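Local coordinates for putative aliphatic sulfonates-binding protein (Escherichia coli, PDB 2X26), which probably serves as the periplasmic solute-binding component of an ABC transport system that imports aliphatic sulfonates, at residues P82-E87 against L181-S186; E87-A92 against V174-T179; K98-L103 against R122-A127; S114-L119 against A155-D160. All blocks are in the same frame, centred on the assembly; numbering follows the deposited sequence.

Interaction 1: residues P82-E87 against L181-S186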
loop_
_atom_site.group_PDB
_atom_site.type_symbol
_atom_site.label_atom_id
_atom_site.label_comp_id
_atom_site.label_asym_id
_atom_site.label_seq_id
_atom_site.Cartn_x
_atom_site.Cartn_y
_atom_site.Cartn_z
ATOM N N PRO A 82 4.219 -8.021 3.144
ATOM C CA PRO A 82 2.835 -8.034 3.551
ATOM C C PRO A 82 2.672 -7.897 5.083
ATOM O O PRO A 82 3.613 -8.155 5.828
ATOM C CB PRO A 82 2.366 -9.454 3.162
ATOM C CG PRO A 82 3.515 -10.262 3.029
ATOM C CD PRO A 82 4.705 -9.355 2.766
ATOM N N LYS A 83 1.468 -7.503 5.494
ATOM C CA LYS A 83 1.158 -7.326 6.920
ATOM C C LYS A 83 0.022 -8.258 7.262
ATOM O O LYS A 83 -1.102 -7.803 7.470
ATOM C CB LYS A 83 0.710 -5.870 7.197
ATOM C CG LYS A 83 1.758 -4.788 6.873
ATOM C CD LYS A 83 1.362 -3.396 7.500
ATOM C CE LYS A 83 -0.151 -3.016 7.430
ATOM N NZ LYS A 83 -0.684 -1.972 8.460
ATOM N N PRO A 84 0.309 -9.567 7.387
ATOM C CA PRO A 84 -0.839 -10.501 7.595
ATOM C C PRO A 84 -1.596 -10.305 8.901
ATOM O O PRO A 84 -2.802 -10.547 8.930
ATOM C CB PRO A 84 -0.191 -11.871 7.567
ATOM C CG PRO A 84 1.274 -11.660 7.896
ATOM C CD PRO A 84 1.590 -10.282 7.279
ATOM N N LYS A 85 -0.920 -9.785 9.921
ATOM C CA LYS A 85 -1.527 -9.545 11.234
ATOM C C LYS A 85 -2.362 -8.271 11.310
ATOM O O LYS A 85 -3.022 -8.038 12.309
ATOM C CB LYS A 85 -0.446 -9.480 12.311
ATOM C CG LYS A 85 0.246 -10.850 12.475
ATOM C CD LYS A 85 1.496 -10.757 13.357
ATOM C CE LYS A 85 1.710 -12.105 14.118
ATOM N NZ LYS A 85 3.097 -12.335 14.668
ATOM N N ALA A 86 -2.334 -7.488 10.230
ATOM C CA ALA A 86 -3.015 -6.212 10.140
ATOM C C ALA A 86 -4.302 -6.294 9.289
ATOM O O ALA A 86 -5.038 -5.327 9.159
ATOM C CB ALA A 86 -2.024 -5.226 9.507
ATOM N N GLU A 87 -4.569 -7.440 8.672
ATOM C CA GLU A 87 -5.724 -7.581 7.764
ATOM C C GLU A 87 -6.564 -8.754 8.317
ATOM O O GLU A 87 -6.091 -9.850 8.354
ATOM C CB GLU A 87 -5.169 -7.860 6.352
ATOM C CG GLU A 87 -6.195 -7.896 5.219
ATOM C CD GLU A 87 -6.376 -6.500 4.584
ATOM O OE1 GLU A 87 -5.340 -5.850 4.332
ATOM O OE2 GLU A 87 -7.530 -6.092 4.355
ATOM N N LEU A 181 -2.442 -16.935 4.243
ATOM C CA LEU A 181 -3.061 -16.536 2.977
ATOM C C LEU A 181 -2.089 -16.034 1.919
ATOM O O LEU A 181 -2.539 -15.495 0.897
ATOM C CB LEU A 181 -4.230 -15.546 3.190
ATOM C CG LEU A 181 -5.359 -16.109 4.059
ATOM C CD1 LEU A 181 -6.414 -15.064 4.341
ATOM C CD2 LEU A 181 -6.002 -17.341 3.424
ATOM N N ASN A 182 -0.785 -16.249 2.166
ATOM C CA ASN A 182 0.320 -15.856 1.258
ATOM C C ASN A 182 0.045 -14.532 0.564
ATOM O O ASN A 182 -0.163 -14.443 -0.651
ATOM C CB ASN A 182 0.693 -16.955 0.251
ATOM C CG ASN A 182 1.309 -18.165 0.911
ATOM O OD1 ASN A 182 1.119 -18.404 2.110
ATOM N ND2 ASN A 182 2.050 -18.950 0.130
ATOM N N GLN A 183 0.049 -13.485 1.371
ATOM C CA GLN A 183 -0.138 -12.158 0.866
ATOM C C GLN A 183 1.069 -11.574 0.098
ATOM O O GLN A 183 2.200 -12.032 0.202
ATOM C CB GLN A 183 -0.569 -11.296 2.028
ATOM C CG GLN A 183 -1.905 -11.729 2.605
ATOM C CD GLN A 183 -2.435 -10.718 3.563
ATOM O OE1 GLN A 183 -1.718 -10.301 4.464
ATOM N NE2 GLN A 183 -3.678 -10.288 3.375
ATOM N N THR A 184 0.820 -10.526 -0.681
ATOM C CA THR A 184 1.822 -10.010 -1.637
ATOM C C THR A 184 2.731 -8.882 -1.116
ATOM O O THR A 184 3.953 -8.880 -1.338
ATOM C CB THR A 184 1.039 -9.466 -2.835
ATOM O OG1 THR A 184 0.324 -10.559 -3.398
ATOM C CG2 THR A 184 1.983 -8.843 -3.923
ATOM N N GLY A 185 2.126 -7.924 -0.433
ATOM C CA GLY A 185 2.895 -6.768 0.048
ATOM C C GLY A 185 2.252 -5.467 -0.469
ATOM O O GLY A 185 1.248 -5.519 -1.158
ATOM N N SER A 186 2.796 -4.309 -0.092
ATOM C CA SER A 186 2.269 -3.051 -0.649
ATOM C C SER A 186 3.304 -2.476 -1.567
ATOM O O SER A 186 4.486 -2.881 -1.551
ATOM C CB SER A 186 1.924 -2.037 0.436
ATOM O OG SER A 186 3.014 -1.876 1.336
#
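Gln183 reaches from 181-186 across to 82-87 and lies against Pro82, Pro84 and the stem of Glu87. Its CG stands anti to its own carbonyl carbon (chi1 -63°), and beyond CG the chain runs extended, which carries the amide out past Pro82 to the next turn. At the root of the side chain, Gln183 CB packs on Pro82 CB at 3.6 Å. The Pro82 ring also leans on the backbone beyond: its CG is 3.6 Å from Gln183 O, and Pro82 N sits 3.6 Å from Gly185 CA. The backbone angles of Gly185 would bring a CB up against the carbonyl O of Thr184, which calls for glycine.

At the far end the two amide atoms part company. Gln183 OE1 comes to 3.3 Å from Pro84 CA, with the proline CB a little farther off. Gln183 NE2 lies beside the aliphatic part of Glu87, 3.9 Å from Glu87 CG. Glu87 bends at chi2 (91°), and its carboxylate plane is turned 75° from the amide plane. The acid looks elsewhere for its partners: Glu87 OE2 takes a hydrogen bond from Ser115 and a weak one from Ser116. Leu119 of helix 115-126 touches both Glu87 and Gln183.

These two segments are the links between the two sheets of the chain, the hinge region of a type 2 periplasmic binding protein. No hydrogen bond joins 82-87 to 181-186: proline ring, Gln183 stem and Glu87 methylenes meet by van der Waals packing, and polar bonds go to residues beyond, Ser186 to Glu80 and Glu87 to Ser115.

Interaction 2: residues E87-A92 against V174-T179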
loop_
_atom_site.group_PDB
_atom_site.type_symbol
_atom_site.label_atom_id
_atom_site.label_comp_id
_atom_site.label_asym_id
_atom_site.label_seq_id
_atom_site.Cartn_x
_atom_site.Cartn_y
_atom_site.Cartn_z
ATOM N N GLU A 87 -4.569 -7.440 8.672
ATOM C CA GLU A 87 -5.724 -7.581 7.764
ATOM C C GLU A 87 -6.564 -8.754 8.317
ATOM O O GLU A 87 -6.091 -9.850 8.354
ATOM C CB GLU A 87 -5.169 -7.860 6.352
ATOM C CG GLU A 87 -6.195 -7.896 5.219
ATOM C CD GLU A 87 -6.376 -6.500 4.584
ATOM O OE1 GLU A 87 -5.340 -5.850 4.332
ATOM O OE2 GLU A 87 -7.530 -6.092 4.355
ATOM N N VAL A 88 -7.799 -8.505 8.761
ATOM C CA VAL A 88 -8.559 -9.488 9.571
ATOM C C VAL A 88 -10.039 -9.673 9.226
ATOM O O VAL A 88 -10.655 -8.810 8.594
ATOM C CB VAL A 88 -8.462 -9.097 11.062
ATOM C CG1 VAL A 88 -6.990 -9.044 11.507
ATOM C CG2 VAL A 88 -9.199 -7.730 11.320
ATOM N N ILE A 89 -10.599 -10.815 9.647
ATOM C CA ILE A 89 -12.038 -10.980 9.790
ATOM C C ILE A 89 -12.358 -10.995 11.288
ATOM O O ILE A 89 -11.788 -11.820 12.044
ATOM C CB ILE A 89 -12.500 -12.306 9.140
ATOM C CG1 ILE A 89 -12.131 -12.331 7.665
ATOM C CG2 ILE A 89 -14.029 -12.534 9.349
ATOM C CD1 ILE A 89 -12.458 -13.708 6.946
ATOM N N LEU A 90 -13.208 -10.067 11.714
ATOM C CA LEU A 90 -13.601 -9.967 13.103
ATOM C C LEU A 90 -14.969 -10.515 13.336
ATOM O O LEU A 90 -15.879 -10.309 12.531
ATOM C CB LEU A 90 -13.665 -8.506 13.522
ATOM C CG LEU A 90 -12.374 -7.701 13.540
ATOM C CD1 LEU A 90 -12.747 -6.244 13.773
ATOM C CD2 LEU A 90 -11.391 -8.201 14.653
ATOM N N VAL A 91 -15.127 -11.153 14.484
ATOM C CA VAL A 91 -16.458 -11.546 14.965
ATOM C C VAL A 91 -16.540 -11.104 16.384
ATOM O O VAL A 91 -15.520 -10.716 16.944
ATOM C CB VAL A 91 -16.695 -13.081 14.877
ATOM C CG1 VAL A 91 -16.655 -13.513 13.402
ATOM C CG2 VAL A 91 -15.575 -13.845 15.645
ATOM N N ALA A 92 -17.731 -11.157 16.984
ATOM C CA ALA A 92 -17.852 -10.850 18.422
ATOM C C ALA A 92 -17.149 -11.928 19.243
ATOM O O ALA A 92 -17.179 -13.104 18.834
ATOM C CB ALA A 92 -19.357 -10.718 18.816
ATOM N N VAL A 174 -10.429 -11.760 16.509
ATOM C CA VAL A 174 -9.973 -12.088 15.148
ATOM C C VAL A 174 -10.344 -13.555 14.841
ATOM O O VAL A 174 -9.828 -14.477 15.480
ATOM C CB VAL A 174 -8.483 -11.827 15.026
ATOM C CG1 VAL A 174 -7.916 -12.364 13.691
ATOM C CG2 VAL A 174 -8.201 -10.349 15.135
ATOM N N LEU A 175 -11.239 -13.770 13.881
ATOM C CA LEU A 175 -11.558 -15.123 13.399
ATOM C C LEU A 175 -10.457 -15.646 12.478
ATOM O O LEU A 175 -10.145 -16.846 12.461
ATOM C CB LEU A 175 -12.878 -15.084 12.631
ATOM C CG LEU A 175 -13.406 -16.413 12.085
ATOM C CD1 LEU A 175 -13.907 -17.211 13.217
ATOM C CD2 LEU A 175 -14.495 -16.096 11.077
ATOM N N LYS A 176 -9.879 -14.745 11.699
ATOM C CA LYS A 176 -8.916 -15.137 10.667
ATOM C C LYS A 176 -8.085 -13.920 10.324
ATOM O O LYS A 176 -8.636 -12.859 10.183
ATOM C CB LYS A 176 -9.702 -15.629 9.439
ATOM C CG LYS A 176 -8.872 -16.052 8.242
ATOM C CD LYS A 176 -8.033 -17.217 8.559
ATOM C CE LYS A 176 -7.404 -17.691 7.244
ATOM N NZ LYS A 176 -6.548 -18.851 7.474
ATOM N N ASP A 177 -6.762 -14.072 10.227
ATOM C CA ASP A 177 -5.950 -12.972 9.656
ATOM C C ASP A 177 -5.278 -13.471 8.382
ATOM O O ASP A 177 -5.576 -14.579 7.900
ATOM C CB ASP A 177 -4.976 -12.367 10.681
ATOM C CG ASP A 177 -3.845 -13.316 11.065
ATOM O OD1 ASP A 177 -3.580 -14.328 10.352
ATOM O OD2 ASP A 177 -3.170 -13.056 12.088
ATOM N N GLY A 178 -4.371 -12.679 7.829
ATOM C CA GLY A 178 -3.845 -13.024 6.501
ATOM C C GLY A 178 -2.694 -13.999 6.508
ATOM O O GLY A 178 -2.055 -14.227 5.444
ATOM N N THR A 179 -2.420 -14.580 7.676
ATOM C CA THR A 179 -1.160 -15.276 7.929
ATOM C C THR A 179 -0.863 -16.422 6.988
ATOM O O THR A 179 0.261 -16.552 6.464
ATOM C CB THR A 179 -1.076 -15.810 9.386
ATOM O OG1 THR A 179 -0.847 -14.712 10.272
ATOM C CG2 THR A 179 0.067 -16.803 9.559
#
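Leu175 lies over Ile89 and Val91 at the edge of the sheet. Its CB sits 3.5 Å from Ile89 O; CG, anti to the backbone N (chi1 -178°), sends the branch onward, and CD2 ends between Ile89 CG2 at 4.0 Å and Val91 CG1 at 4.1 Å. The other methyl, CD1, turns to the loop at Lys98 and Thr99. The backbones are tied by Ile89 N to Lys176 O at 2.9 Å, almost straight, and by Leu175 N to Ile89 O at 2.7 Å. On the face opposite Ile89, Val174 CG2 meets Leu90 CD2 at 3.9 Å and also touches Val88 CG1, with Tyr163 of helix 162-169 packed over all three residues.

Farther along, Asp177 CB rests near Val88 CG1, while its OD1 takes both Thr179 OG1 (2.8 Å) and Thr179 N (2.9 Å) from one face of the carboxylate, closing an Asx turn. An alanine here would probably leave both Thr179 donors without their acceptor and let the turn into the hinge loosen.

With Leu175 and Lys176 both facing Ile89, this is a classic beta bulge, set in an antiparallel edge strand of the second domain's mixed sheet.

Interaction 3: residues K98-L103 against R122-A127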
loop_
_atom_site.group_PDB
_atom_site.type_symbol
_atom_site.label_atom_id
_atom_site.label_comp_id
_atom_site.label_asym_id
_atom_site.label_seq_id
_atom_site.Cartn_x
_atom_site.Cartn_y
_atom_site.Cartn_z
ATOM N N LYS A 98 -16.458 -20.055 15.082
ATOM C CA LYS A 98 -15.115 -20.334 15.583
ATOM C C LYS A 98 -14.103 -20.485 14.459
ATOM O O LYS A 98 -12.899 -20.323 14.684
ATOM C CB LYS A 98 -15.109 -21.562 16.508
ATOM C CG LYS A 98 -13.871 -21.656 17.427
ATOM C CD LYS A 98 -14.247 -22.134 18.858
ATOM C CE LYS A 98 -12.979 -22.388 19.685
ATOM N NZ LYS A 98 -13.190 -23.475 20.674
ATOM N N THR A 99 -14.585 -20.764 13.243
ATOM C CA THR A 99 -13.697 -20.928 12.084
ATOM C C THR A 99 -14.271 -20.202 10.890
ATOM O O THR A 99 -15.437 -19.845 10.882
ATOM C CB THR A 99 -13.572 -22.414 11.675
ATOM O OG1 THR A 99 -14.866 -22.894 11.310
ATOM C CG2 THR A 99 -12.971 -23.244 12.795
ATOM N N VAL A 100 -13.482 -20.024 9.841
ATOM C CA VAL A 100 -14.025 -19.370 8.632
ATOM C C VAL A 100 -15.170 -20.182 8.003
ATOM O O VAL A 100 -16.137 -19.652 7.473
ATOM C CB VAL A 100 -12.895 -19.173 7.593
ATOM C CG1 VAL A 100 -13.497 -18.722 6.295
ATOM C CG2 VAL A 100 -11.921 -18.120 8.128
ATOM N N ALA A 101 -15.028 -21.487 8.065
ATOM C CA ALA A 101 -16.100 -22.376 7.640
ATOM C C ALA A 101 -17.422 -22.054 8.325
ATOM O O ALA A 101 -18.477 -22.204 7.712
ATOM C CB ALA A 101 -15.696 -23.821 7.879
ATOM N N ASP A 102 -17.374 -21.604 9.575
ATOM C CA ASP A 102 -18.610 -21.308 10.285
ATOM C C ASP A 102 -19.343 -20.086 9.738
ATOM O O ASP A 102 -20.504 -19.864 10.079
ATOM C CB ASP A 102 -18.387 -21.128 11.775
ATOM C CG ASP A 102 -17.983 -22.388 12.455
ATOM O OD1 ASP A 102 -18.286 -23.497 11.926
ATOM O OD2 ASP A 102 -17.334 -22.271 13.519
ATOM N N LEU A 103 -18.692 -19.313 8.873
ATOM C CA LEU A 103 -19.382 -18.186 8.229
ATOM C C LEU A 103 -20.443 -18.585 7.208
ATOM O O LEU A 103 -21.234 -17.753 6.810
ATOM C CB LEU A 103 -18.402 -17.235 7.563
ATOM C CG LEU A 103 -17.459 -16.515 8.529
ATOM C CD1 LEU A 103 -16.389 -15.889 7.757
ATOM C CD2 LEU A 103 -18.157 -15.463 9.308
ATOM N N ARG A 122 -10.220 -15.361 -0.559
ATOM C CA ARG A 122 -9.186 -16.371 -0.284
ATOM C C ARG A 122 -9.426 -17.203 0.961
ATOM O O ARG A 122 -9.230 -18.424 0.933
ATOM C CB ARG A 122 -7.823 -15.722 -0.194
ATOM C CG ARG A 122 -7.341 -15.212 -1.545
ATOM C CD ARG A 122 -6.188 -14.307 -1.305
ATOM N NE ARG A 122 -5.907 -13.554 -2.512
ATOM C CZ ARG A 122 -5.011 -13.914 -3.422
ATOM N NH1 ARG A 122 -4.279 -15.030 -3.261
ATOM N NH2 ARG A 122 -4.850 -13.136 -4.483
ATOM N N ALA A 123 -9.873 -16.552 2.035
ATOM C CA ALA A 123 -10.216 -17.258 3.270
ATOM C C ALA A 123 -11.369 -18.240 3.038
ATOM O O ALA A 123 -11.332 -19.388 3.527
ATOM C CB ALA A 123 -10.598 -16.250 4.375
ATOM N N LEU A 124 -12.419 -17.769 2.352
ATOM C CA LEU A 124 -13.565 -18.633 2.087
ATOM C C LEU A 124 -13.147 -19.815 1.236
ATOM O O LEU A 124 -13.570 -20.964 1.483
ATOM C CB LEU A 124 -14.697 -17.854 1.407
ATOM C CG LEU A 124 -15.406 -16.789 2.251
ATOM C CD1 LEU A 124 -16.456 -16.103 1.375
ATOM C CD2 LEU A 124 -16.094 -17.461 3.441
ATOM N N ARG A 125 -12.293 -19.552 0.247
ATOM C CA ARG A 125 -11.834 -20.614 -0.658
ATOM C C ARG A 125 -11.099 -21.726 0.095
ATOM O O ARG A 125 -11.297 -22.916 -0.216
ATOM C CB ARG A 125 -10.940 -20.082 -1.792
ATOM C CG ARG A 125 -10.518 -21.160 -2.822
ATOM C CD ARG A 125 -9.995 -20.557 -4.146
ATOM N NE ARG A 125 -8.868 -19.655 -3.903
ATOM C CZ ARG A 125 -8.264 -18.890 -4.813
ATOM N NH1 ARG A 125 -8.650 -18.902 -6.087
ATOM N NH2 ARG A 125 -7.250 -18.119 -4.432
ATOM N N GLN A 126 -10.289 -21.349 1.076
ATOM C CA GLN A 126 -9.617 -22.349 1.921
ATOM C C GLN A 126 -10.609 -23.269 2.601
ATOM O O GLN A 126 -10.339 -24.467 2.731
ATOM C CB GLN A 126 -8.802 -21.704 3.050
ATOM C CG GLN A 126 -7.547 -21.090 2.652
ATOM C CD GLN A 126 -6.664 -20.762 3.843
ATOM O OE1 GLN A 126 -7.153 -20.320 4.911
ATOM N NE2 GLN A 126 -5.356 -20.893 3.645
ATOM N N ALA A 127 -11.735 -22.692 3.067
ATOM C CA ALA A 127 -12.746 -23.418 3.820
ATOM C C ALA A 127 -13.787 -24.067 2.882
ATOM O O ALA A 127 -14.835 -24.608 3.317
ATOM C CB ALA A 127 -13.420 -22.433 4.833
#
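Val100 pushes one methyl, CG1, against the last turn of helix 115-126. CG1 stands anti to the backbone N (chi1 171°), and that rotamer splits the work of the two branches: CG1 goes to the helix, while CG2 leans on Lys176 CB of the strand 172-177. On the helix side CG1 comes to 3.6 Å from Ala123 O and touches three side chains: Ala127 CB at 4.0 Å, Leu124 CD2 at 4.1 Å and, more loosely, Ala123 CB. Leu124 swings its end in toward this methyl, its CG anti to the carbonyl carbon (chi1 -68°).

Next to it, Ala101 CB and Ala127 CB meet methyl to methyl at 4.0 Å, and Ala127 CB also lies 3.7 Å from Ala101 N. Ala127 is the first residue to leave helical geometry, so the contact runs from the last helical turn to the point where the helix ends.

The loop that presents Val100 is held in shape from behind by Asp102. Its OD2 accepts from Lys98 N at 2.8 Å through the anti lone pair, and from Thr99 N at 3.1 Å from above the carboxylate plane; Asp102 N in turn gives a weak bond to Thr99 OG1. Two N-H groups thus grip one oxygen and fix the backbone ahead of the short 3-10 turn.

Across the interface no hydrogen bond forms. Methyl groups of Val100, Leu124 and the alanines join by van der Waals contact, one also lying against the carbonyl O of Ala123; the loop's own side-chain bonds, on Asp102, lie behind.

Interaction 4: residues S114-L119 against A155-D160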
loop_
_atom_site.group_PDB
_atom_site.type_symbol
_atom_site.label_atom_id
_atom_site.label_comp_id
_atom_site.label_asym_id
_atom_site.label_seq_id
_atom_site.Cartn_x
_atom_site.Cartn_y
_atom_site.Cartn_z
ATOM N N SER A 114 -11.936 -4.110 -2.272
ATOM C CA SER A 114 -10.835 -3.716 -1.355
ATOM C C SER A 114 -9.899 -4.898 -0.996
ATOM O O SER A 114 -10.144 -6.059 -1.366
ATOM C CB SER A 114 -11.435 -3.144 -0.070
ATOM O OG SER A 114 -11.986 -4.204 0.681
ATOM N N SER A 115 -8.863 -4.609 -0.221
ATOM C CA SER A 115 -7.987 -5.676 0.319
ATOM C C SER A 115 -8.814 -6.686 1.155
ATOM O O SER A 115 -8.461 -7.873 1.208
ATOM C CB SER A 115 -6.905 -5.066 1.185
ATOM O OG SER A 115 -7.513 -4.286 2.224
ATOM N N SER A 116 -9.888 -6.231 1.829
ATOM C CA SER A 116 -10.742 -7.157 2.597
ATOM C C SER A 116 -11.556 -8.115 1.684
ATOM O O SER A 116 -11.789 -9.261 2.063
ATOM C CB SER A 116 -11.699 -6.431 3.554
ATOM O OG SER A 116 -10.933 -5.712 4.521
ATOM N N HIS A 117 -11.989 -7.620 0.507
ATOM C CA HIS A 117 -12.692 -8.460 -0.494
ATOM C C HIS A 117 -11.707 -9.566 -0.910
ATOM O O HIS A 117 -12.101 -10.738 -1.002
ATOM C CB HIS A 117 -13.131 -7.551 -1.679
ATOM C CG HIS A 117 -14.051 -8.193 -2.686
ATOM N ND1 HIS A 117 -14.973 -7.461 -3.417
ATOM C CD2 HIS A 117 -14.133 -9.468 -3.148
ATOM C CE1 HIS A 117 -15.598 -8.267 -4.263
ATOM N NE2 HIS A 117 -15.117 -9.493 -4.107
ATOM N N ASN A 118 -10.429 -9.223 -1.116
ATOM C CA ASN A 118 -9.439 -10.209 -1.545
ATOM C C ASN A 118 -9.234 -11.228 -0.415
ATOM O O ASN A 118 -9.232 -12.446 -0.655
ATOM C CB ASN A 118 -8.117 -9.497 -1.922
ATOM C CG ASN A 118 -7.041 -10.431 -2.347
ATOM O OD1 ASN A 118 -7.196 -11.190 -3.319
ATOM N ND2 ASN A 118 -5.890 -10.364 -1.666
ATOM N N LEU A 119 -9.087 -10.732 0.817
ATOM C CA LEU A 119 -8.823 -11.624 1.970
ATOM C C LEU A 119 -9.987 -12.575 2.102
ATOM O O LEU A 119 -9.793 -13.776 2.274
ATOM C CB LEU A 119 -8.701 -10.840 3.298
ATOM C CG LEU A 119 -8.578 -11.722 4.565
ATOM C CD1 LEU A 119 -7.178 -11.853 4.836
ATOM C CD2 LEU A 119 -9.173 -11.048 5.733
ATOM N N ALA A 155 -19.909 -10.741 10.921
ATOM C CA ALA A 155 -18.470 -10.631 10.808
ATOM C C ALA A 155 -18.133 -9.411 9.954
ATOM O O ALA A 155 -18.950 -9.006 9.116
ATOM C CB ALA A 155 -17.872 -11.896 10.173
ATOM N N TRP A 156 -16.940 -8.852 10.164
ATOM C CA TRP A 156 -16.479 -7.649 9.477
ATOM C C TRP A 156 -15.039 -7.907 9.024
ATOM O O TRP A 156 -14.127 -8.170 9.836
ATOM C CB TRP A 156 -16.561 -6.418 10.394
ATOM C CG TRP A 156 -16.121 -5.102 9.787
ATOM C CD1 TRP A 156 -16.130 -4.761 8.480
ATOM C CD2 TRP A 156 -15.695 -3.939 10.497
ATOM N NE1 TRP A 156 -15.686 -3.466 8.313
ATOM C CE2 TRP A 156 -15.422 -2.942 9.547
ATOM C CE3 TRP A 156 -15.472 -3.662 11.853
ATOM C CZ2 TRP A 156 -14.947 -1.681 9.893
ATOM C CZ3 TRP A 156 -15.007 -2.390 12.202
ATOM C CH2 TRP A 156 -14.751 -1.429 11.228
ATOM N N ALA A 157 -14.841 -7.879 7.721
ATOM C CA ALA A 157 -13.484 -8.054 7.193
ATOM C C ALA A 157 -12.955 -6.659 6.933
ATOM O O ALA A 157 -13.587 -5.868 6.217
ATOM C CB ALA A 157 -13.517 -8.896 5.919
ATOM N N ILE A 158 -11.838 -6.328 7.583
ATOM C CA ILE A 158 -11.321 -4.950 7.616
ATOM C C ILE A 158 -9.823 -4.890 7.882
ATOM O O ILE A 158 -9.216 -5.859 8.359
ATOM C CB ILE A 158 -12.123 -4.112 8.711
ATOM C CG1 ILE A 158 -11.868 -2.586 8.583
ATOM C CG2 ILE A 158 -11.861 -4.653 10.100
ATOM C CD1 ILE A 158 -12.310 -1.987 7.243
ATOM N N TRP A 159 -9.210 -3.752 7.514
ATOM C CA TRP A 159 -7.793 -3.505 7.701
ATOM C C TRP A 159 -7.510 -2.570 8.891
ATOM O O TRP A 159 -8.422 -1.963 9.467
ATOM C CB TRP A 159 -7.193 -2.919 6.419
ATOM C CG TRP A 159 -7.894 -1.688 5.912
ATOM C CD1 TRP A 159 -7.582 -0.402 6.174
ATOM C CD2 TRP A 159 -9.035 -1.657 5.012
ATOM N NE1 TRP A 159 -8.452 0.458 5.504
ATOM C CE2 TRP A 159 -9.340 -0.298 4.770
ATOM C CE3 TRP A 159 -9.782 -2.654 4.350
ATOM C CZ2 TRP A 159 -10.401 0.110 3.914
ATOM C CZ3 TRP A 159 -10.825 -2.242 3.480
ATOM C CH2 TRP A 159 -11.134 -0.892 3.301
ATOM N N ASP A 160 -6.247 -2.499 9.276
ATOM C CA ASP A 160 -5.802 -1.542 10.305
ATOM C C ASP A 160 -5.749 -0.139 9.685
ATOM O O ASP A 160 -5.310 0.030 8.526
ATOM C CB ASP A 160 -4.405 -1.964 10.761
ATOM C CG ASP A 160 -4.335 -2.397 12.202
ATOM O OD1 ASP A 160 -5.272 -2.067 12.981
ATOM O OD2 ASP A 160 -3.246 -2.983 12.563
#
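Trp159 sets the six-membered part of its indole against three consecutive serines at the start of helix 115-126. Ser116 OG comes in at the ring edge, close to its plane, 3.3 Å from Trp159 CE3. Ser114 OG also lies at the edge, 3.6 Å from Trp159 CZ3, while Ser115 OG approaches obliquely, 3.5 Å from Trp159 CE3. Ile158 CD1 rests 3.8 Å above one face of the Trp159 ring, toward the rim. An alanine in place of Trp159 would probably open a gap beside the three serines and leave the first turn of the helix less firmly packed on the strand.

Ser116 also reaches the strand backbone: its CB lies 3.3 Å from Ala157 O, and its OG 3.2 Å from Ile158 CA. Side chain to side chain, Ser116 CB packs on Ala157 CB at 3.9 Å. Ser114 is the N-cap, its OG taking weak bonds from Ser116 N and His117 N as well as a bond involving Gln111 O. Ser115 OG bonds to Glu87 OE2, and Ser116 OG does so weakly.

Helix and strand axes approach to 7.5 Å, their directions 123° apart. Strand 155-159 lies between strands 107-110 and 87-92, and the helix packs over them, with Leu119 reaching Ile89. Tyr162 meets the Trp159 ring edge-to-face, Pro141 of helix 141-149 touches it too, and Asn118 turns to helix 255-270.

In the fold
Glu87 ties three of the four together: it belongs to interactions 1 and 2, and its OE2 is 2.8 Å from Ser115 OG of interaction 4. Interaction 3 joins interaction 2 through Lys176 NZ and Gln126 OE1, 3.0 Å apart. Pro84 O and Gly178 N, 2.9 Å apart, link the hinge of interaction 1 to the bulged strand. Interactions 2 and 4, centres about 9 Å apart, share one sheet; interactions 3 and 4 use opposite ends of helix 115-126, their centres about 13 Å apart. The nearest atoms of the Lys83 side chain and a bound glycerol, probably from the crystallisation liquor, are about 3 Å apart. In such proteins solutes usually bind in the cleft between the domains, beside these crossings.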